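Local coordinates for cobalamin biosynthesis protein CobN (Mycobacterium tuberculosis, PDB 7C6O), which is the large catalytic subunit of cobaltochelatase, which probably carries out ATP-dependent insertion of cobalt into the corrin ring during cobalamin biosynthesis, at residues A[512-524]-A[1015-1029]. Numbering follows the deposited sequence.
Sequences GFGENPVAIYHDP and SWRDDADLAQVYTAW. With GOL (glycerol), chain E.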
loop_
_atom_site.group_PDB
_atom_site.type_symbol
_atom_site.label_atom_id
_atom_site.label_comp_id
_atom_site.label_asym_id
_atom_site.label_seq_id
_atom_site.Cartn_x
_atom_site.Cartn_y
_atom_site.Cartn_z
ATOM N N GLY A 512 -8.670 -20.803 -3.824
ATOM C CA GLY A 512 -9.758 -21.589 -4.381
ATOM C C GLY A 512 -9.880 -21.574 -5.892
ATOM O O GLY A 512 -10.727 -22.306 -6.427
ATOM N N PHE A 513 -9.086 -20.784 -6.619
ATOM C CA PHE A 513 -9.231 -20.734 -8.071
ATOM C C PHE A 513 -8.688 -21.981 -8.757
ATOM O O PHE A 513 -9.102 -22.281 -9.882
ATOM C CB PHE A 513 -8.548 -19.488 -8.632
ATOM C CG PHE A 513 -9.280 -18.216 -8.327
ATOM C CD1 PHE A 513 -10.443 -17.893 -9.009
ATOM C CD2 PHE A 513 -8.811 -17.344 -7.358
ATOM C CE1 PHE A 513 -11.125 -16.724 -8.729
ATOM C CE2 PHE A 513 -9.489 -16.174 -7.074
ATOM C CZ PHE A 513 -10.648 -15.864 -7.759
ATOM N N GLY A 514 -7.775 -22.711 -8.114
ATOM C CA GLY A 514 -7.348 -23.984 -8.667
ATOM C C GLY A 514 -8.437 -25.036 -8.618
ATOM O O GLY A 514 -8.489 -25.922 -9.477
ATOM N N GLU A 515 -9.319 -24.953 -7.621
ATOM C CA GLU A 515 -10.425 -25.893 -7.486
ATOM C C GLU A 515 -11.556 -25.611 -8.468
ATOM O O GLU A 515 -12.377 -26.500 -8.721
ATOM C CB GLU A 515 -10.955 -25.856 -6.048
ATOM C CG GLU A 515 -11.947 -26.954 -5.692
ATOM C CD GLU A 515 -11.376 -28.345 -5.886
ATOM O OE1 GLU A 515 -12.095 -29.211 -6.429
ATOM O OE2 GLU A 515 -10.210 -28.570 -5.502
ATOM N N ASN A 516 -11.621 -24.401 -9.023
ATOM C CA ASN A 516 -12.687 -24.033 -9.955
ATOM C C ASN A 516 -12.129 -23.089 -11.007
ATOM O O ASN A 516 -12.121 -21.864 -10.826
ATOM C CB ASN A 516 -13.870 -23.393 -9.229
ATOM N N PRO A 517 -11.652 -23.626 -12.135
ATOM C CA PRO A 517 -11.168 -22.748 -13.215
ATOM C C PRO A 517 -12.266 -21.926 -13.869
ATOM O O PRO A 517 -11.959 -20.890 -14.471
ATOM C CB PRO A 517 -10.537 -23.731 -14.210
ATOM C CG PRO A 517 -11.218 -25.030 -13.941
ATOM C CD PRO A 517 -11.486 -25.052 -12.462
ATOM N N VAL A 518 -13.528 -22.353 -13.781
ATOM C CA VAL A 518 -14.624 -21.524 -14.276
ATOM C C VAL A 518 -14.680 -20.207 -13.514
ATOM O O VAL A 518 -15.049 -19.168 -14.077
ATOM C CB VAL A 518 -15.958 -22.295 -14.183
ATOM C CG1 VAL A 518 -17.114 -21.441 -14.689
ATOM C CG2 VAL A 518 -15.871 -23.594 -14.967
ATOM N N ALA A 519 -14.293 -20.218 -12.235
ATOM C CA ALA A 519 -14.276 -18.985 -11.454
ATOM C C ALA A 519 -13.240 -17.998 -11.978
ATOM O O ALA A 519 -13.384 -16.786 -11.775
ATOM C CB ALA A 519 -14.013 -19.301 -9.982
ATOM N N ILE A 520 -12.194 -18.485 -12.648
ATOM C CA ILE A 520 -11.195 -17.577 -13.205
ATOM C C ILE A 520 -11.802 -16.735 -14.319
ATOM O O ILE A 520 -11.477 -15.550 -14.469
ATOM C CB ILE A 520 -9.970 -18.367 -13.701
ATOM C CG1 ILE A 520 -9.358 -19.183 -12.559
ATOM C CG2 ILE A 520 -8.939 -17.423 -14.304
ATOM C CD1 ILE A 520 -8.224 -20.087 -12.999
ATOM N N TYR A 521 -12.699 -17.326 -15.112
ATOM C CA TYR A 521 -13.309 -16.604 -16.221
ATOM C C TYR A 521 -14.481 -15.729 -15.796
ATOM O O TYR A 521 -14.890 -14.857 -16.571
ATOM C CB TYR A 521 -13.787 -17.582 -17.300
ATOM C CG TYR A 521 -12.689 -18.122 -18.192
ATOM C CD1 TYR A 521 -11.905 -19.197 -17.792
ATOM C CD2 TYR A 521 -12.444 -17.562 -19.441
ATOM C CE1 TYR A 521 -10.900 -19.695 -18.608
ATOM C CE2 TYR A 521 -11.442 -18.052 -20.265
ATOM C CZ TYR A 521 -10.677 -19.119 -19.845
ATOM O OH TYR A 521 -9.681 -19.610 -20.662
ATOM N N HIS A 522 -15.034 -15.929 -14.598
ATOM C CA HIS A 522 -16.305 -15.287 -14.269
ATOM C C HIS A 522 -16.410 -14.704 -12.869
ATOM O O HIS A 522 -17.311 -13.889 -12.644
ATOM C CB HIS A 522 -17.460 -16.276 -14.462
ATOM C CG HIS A 522 -17.607 -16.762 -15.869
ATOM N ND1 HIS A 522 -18.277 -16.046 -16.836
ATOM C CD2 HIS A 522 -17.166 -17.891 -16.472
ATOM C CE1 HIS A 522 -18.243 -16.713 -17.977
ATOM N NE2 HIS A 522 -17.576 -17.836 -17.782
ATOM N N ASP A 523 -15.563 -15.077 -11.912
ATOM C CA ASP A 523 -15.789 -14.743 -10.505
ATOM C C ASP A 523 -14.515 -14.232 -9.851
ATOM O O ASP A 523 -13.899 -14.928 -9.035
ATOM C CB ASP A 523 -16.330 -15.957 -9.750
ATOM C CG ASP A 523 -17.549 -16.554 -10.414
ATOM O OD1 ASP A 523 -18.608 -15.890 -10.426
ATOM O OD2 ASP A 523 -17.442 -17.681 -10.939
ATOM N N PRO A 524 -14.103 -13.000 -10.163
ATOM C CA PRO A 524 -13.024 -12.388 -9.376
ATOM C C PRO A 524 -13.379 -12.251 -7.907
ATOM O O PRO A 524 -12.469 -12.192 -7.074
ATOM C CB PRO A 524 -12.825 -11.021 -10.046
ATOM C CG PRO A 524 -14.118 -10.749 -10.749
ATOM C CD PRO A 524 -14.626 -12.087 -11.194
ATOM N N SER A 1015 -5.790 -23.354 -18.296
ATOM C CA SER A 1015 -7.068 -23.579 -18.977
ATOM C C SER A 1015 -7.406 -22.414 -19.912
ATOM O O SER A 1015 -8.409 -21.715 -19.755
ATOM C CB SER A 1015 -8.176 -23.807 -17.955
ATOM O OG SER A 1015 -7.942 -24.983 -17.200
ATOM N N TRP A 1016 -6.542 -22.227 -20.908
ATOM C CA TRP A 1016 -6.700 -21.184 -21.913
ATOM C C TRP A 1016 -5.997 -21.642 -23.181
ATOM O O TRP A 1016 -5.151 -22.539 -23.149
ATOM C CB TRP A 1016 -6.133 -19.843 -21.433
ATOM C CG TRP A 1016 -4.642 -19.868 -21.252
ATOM C CD1 TRP A 1016 -3.952 -20.310 -20.159
ATOM C CD2 TRP A 1016 -3.659 -19.438 -22.201
ATOM N NE1 TRP A 1016 -2.598 -20.177 -20.370
ATOM C CE2 TRP A 1016 -2.393 -19.644 -21.615
ATOM C CE3 TRP A 1016 -3.727 -18.892 -23.488
ATOM C CZ2 TRP A 1016 -1.207 -19.329 -22.274
ATOM C CZ3 TRP A 1016 -2.548 -18.579 -24.139
ATOM C CH2 TRP A 1016 -1.304 -18.799 -23.533
ATOM N N ARG A 1017 -6.345 -21.017 -24.307
ATOM C CA ARG A 1017 -5.799 -21.429 -25.595
ATOM C C ARG A 1017 -5.362 -20.252 -26.465
ATOM O O ARG A 1017 -4.320 -20.309 -27.124
ATOM C CB ARG A 1017 -6.828 -22.283 -26.345
ATOM C CG ARG A 1017 -6.706 -22.237 -27.863
ATOM C CD ARG A 1017 -7.553 -23.318 -28.512
ATOM N NE ARG A 1017 -8.930 -23.302 -28.031
ATOM C CZ ARG A 1017 -9.785 -24.309 -28.182
ATOM N NH1 ARG A 1017 -11.020 -24.210 -27.713
ATOM N NH2 ARG A 1017 -9.400 -25.419 -28.797
ATOM N N ASP A 1018 -6.154 -19.183 -26.500
ATOM C CA ASP A 1018 -5.886 -18.122 -27.467
ATOM C C ASP A 1018 -6.111 -16.752 -26.832
ATOM O O ASP A 1018 -6.380 -16.627 -25.632
ATOM C CB ASP A 1018 -6.743 -18.328 -28.724
ATOM C CG ASP A 1018 -8.231 -18.420 -28.418
ATOM O OD1 ASP A 1018 -8.654 -18.050 -27.300
ATOM O OD2 ASP A 1018 -8.983 -18.867 -29.308
ATOM N N ASP A 1019 -5.992 -15.715 -27.673
ATOM C CA ASP A 1019 -6.123 -14.337 -27.216
ATOM C C ASP A 1019 -7.510 -14.051 -26.666
ATOM O O ASP A 1019 -7.654 -13.239 -25.745
ATOM C CB ASP A 1019 -5.818 -13.371 -28.364
ATOM C CG ASP A 1019 -4.345 -13.334 -28.725
ATOM O OD1 ASP A 1019 -3.534 -13.940 -27.996
ATOM O OD2 ASP A 1019 -3.999 -12.693 -29.742
ATOM N N ALA A 1020 -8.543 -14.687 -27.226
ATOM C CA ALA A 1020 -9.899 -14.459 -26.736
ATOM C C ALA A 1020 -10.034 -14.881 -25.279
ATOM O O ALA A 1020 -10.749 -14.237 -24.503
ATOM C CB ALA A 1020 -10.911 -15.203 -27.607
ATOM N N ASP A 1021 -9.356 -15.965 -24.892
ATOM C CA ASP A 1021 -9.393 -16.408 -23.502
ATOM C C ASP A 1021 -8.657 -15.432 -22.596
ATOM O O ASP A 1021 -9.152 -15.075 -21.520
ATOM C CB ASP A 1021 -8.783 -17.803 -23.373
ATOM C CG ASP A 1021 -9.605 -18.864 -24.064
ATOM O OD1 ASP A 1021 -10.845 -18.728 -24.119
ATOM O OD2 ASP A 1021 -9.004 -19.840 -24.548
ATOM N N LEU A 1022 -7.458 -15.008 -23.006
ATOM C CA LEU A 1022 -6.709 -14.026 -22.226
ATOM C C LEU A 1022 -7.532 -12.762 -22.014
ATOM O O LEU A 1022 -7.634 -12.253 -20.890
ATOM C CB LEU A 1022 -5.388 -13.697 -22.925
ATOM C CG LEU A 1022 -4.407 -14.851 -23.143
ATOM C CD1 LEU A 1022 -3.175 -14.378 -23.917
ATOM C CD2 LEU A 1022 -4.004 -15.481 -21.817
ATOM N N ALA A 1023 -8.138 -12.247 -23.086
ATOM C CA ALA A 1023 -8.917 -11.018 -22.981
ATOM C C ALA A 1023 -10.161 -11.217 -22.124
ATOM O O ALA A 1023 -10.553 -10.314 -21.376
ATOM C CB ALA A 1023 -9.304 -10.522 -24.374
ATOM N N GLN A 1024 -10.799 -12.388 -22.221
ATOM C CA GLN A 1024 -12.010 -12.630 -21.442
ATOM C C GLN A 1024 -11.717 -12.612 -19.946
ATOM O O GLN A 1024 -12.483 -12.036 -19.163
ATOM C CB GLN A 1024 -12.650 -13.960 -21.844
ATOM C CG GLN A 1024 -13.912 -14.281 -21.054
ATOM C CD GLN A 1024 -14.589 -15.567 -21.492
ATOM O OE1 GLN A 1024 -14.128 -16.249 -22.409
ATOM N NE2 GLN A 1024 -15.693 -15.906 -20.832
ATOM N N VAL A 1025 -10.617 -13.236 -19.527
ATOM C CA VAL A 1025 -10.258 -13.215 -18.111
ATOM C C VAL A 1025 -9.872 -11.805 -17.684
ATOM O O VAL A 1025 -10.349 -11.295 -16.664
ATOM C CB VAL A 1025 -9.136 -14.228 -17.823
ATOM C CG1 VAL A 1025 -8.586 -14.027 -16.415
ATOM C CG2 VAL A 1025 -9.657 -15.652 -17.993
ATOM N N TYR A 1026 -9.002 -11.151 -18.462
ATOM C CA TYR A 1026 -8.616 -9.774 -18.159
ATOM C C TYR A 1026 -9.838 -8.874 -18.027
ATOM O O TYR A 1026 -9.925 -8.060 -17.101
ATOM C CB TYR A 1026 -7.673 -9.252 -19.243
ATOM C CG TYR A 1026 -7.184 -7.834 -19.041
ATOM C CD1 TYR A 1026 -7.921 -6.748 -19.509
ATOM C CD2 TYR A 1026 -5.976 -7.581 -18.405
ATOM C CE1 TYR A 1026 -7.474 -5.450 -19.333
ATOM C CE2 TYR A 1026 -5.519 -6.287 -18.229
ATOM C CZ TYR A 1026 -6.273 -5.226 -18.694
ATOM O OH TYR A 1026 -5.824 -3.938 -18.519
ATOM N N THR A 1027 -10.805 -9.025 -18.935
ATOM C CA THR A 1027 -11.996 -8.184 -18.909
ATOM C C THR A 1027 -12.936 -8.568 -17.772
ATOM O O THR A 1027 -13.623 -7.702 -17.219
ATOM C CB THR A 1027 -12.713 -8.269 -20.257
ATOM O OG1 THR A 1027 -11.782 -7.967 -21.305
ATOM C CG2 THR A 1027 -13.867 -7.284 -20.323
ATOM N N ALA A 1028 -12.973 -9.849 -17.401
ATOM C CA ALA A 1028 -13.822 -10.267 -16.290
ATOM C C ALA A 1028 -13.326 -9.712 -14.962
ATOM O O ALA A 1028 -14.126 -9.500 -14.043
ATOM C CB ALA A 1028 -13.896 -11.792 -16.225
ATOM N N TRP A 1029 -12.022 -9.475 -14.840
ATOM C CA TRP A 1029 -11.445 -8.972 -13.603
ATOM C C TRP A 1029 -11.242 -7.464 -13.598
ATOM O O TRP A 1029 -11.139 -6.878 -12.516
ATOM C CB TRP A 1029 -10.097 -9.655 -13.328
ATOM C CG TRP A 1029 -10.208 -11.100 -12.923
ATOM C CD1 TRP A 1029 -10.778 -12.112 -13.640
ATOM C CD2 TRP A 1029 -9.721 -11.691 -11.712
ATOM N NE1 TRP A 1029 -10.680 -13.295 -12.949
ATOM C CE2 TRP A 1029 -10.034 -13.065 -11.764
ATOM C CE3 TRP A 1029 -9.047 -11.193 -10.592
ATOM C CZ2 TRP A 1029 -9.702 -13.946 -10.734
ATOM C CZ3 TRP A 1029 -8.714 -12.071 -9.573
ATOM C CH2 TRP A 1029 -9.044 -13.431 -9.651
HETATM C C1 GOL E . -15.879 -21.416 -18.721
HETATM O O1 GOL E . -14.581 -21.875 -18.493
HETATM C C2 GOL E . -15.763 -20.153 -19.607
HETATM O O2 GOL E . -14.802 -20.304 -20.599
HETATM C C3 GOL E . -17.179 -19.954 -20.197
HETATM O O3 GOL E . -17.249 -18.631 -20.635
HETATM O O HOH W 1 -16.195 -13.951 -18.683
#
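P524 and F513 meet the indole of W1029 at the apolar centre. P524 lays CB over the five-membered ring of W1029, 3.8 Å from its centroid, a CH-pi contact that suits a compact, rigid proline ring. F513 reaches the far end of the indole obliquely, its CZ 3.5 Å from W1029 CH2, with the ring planes 46° apart. Beside them, I520 CG2 touches V1025 CG1. The other valine methyl, CG2, sits over the centre of the Y521 ring, so one beta-branched residue serves two neighbours. A1028 is small enough for the Y521 backbone to come close, its CB 3.2 Å from Y521 O.

Tryptophan fits its place because it is apolar yet carries one donor: W1029 NE1 bonds to I520 O at 2.8 Å, with that oxygen near the indole plane. Tyrosine does the same at the other end. With chi1 at -78°, its ring extends back along helix 1019-1029 toward the N-terminal end, where Y521 OH donates to S1015 O of the preceding loop at 2.6 Å, in the carbonyl plane. The extended Q1024 side chain passes the ring edge, its amide turned steeply against the ring. At the polar rim Q1024 NE2 shares a water with Y521 O and, with H522 NE2, holds a glycerol probably left from crystallisation.

The short, weakly bonded helix 517-522 crosses helix 1019-1029 at 69°, axes 8.4 Å apart, joining sequence-distant parts of the CobN/magnesium chelatase family region.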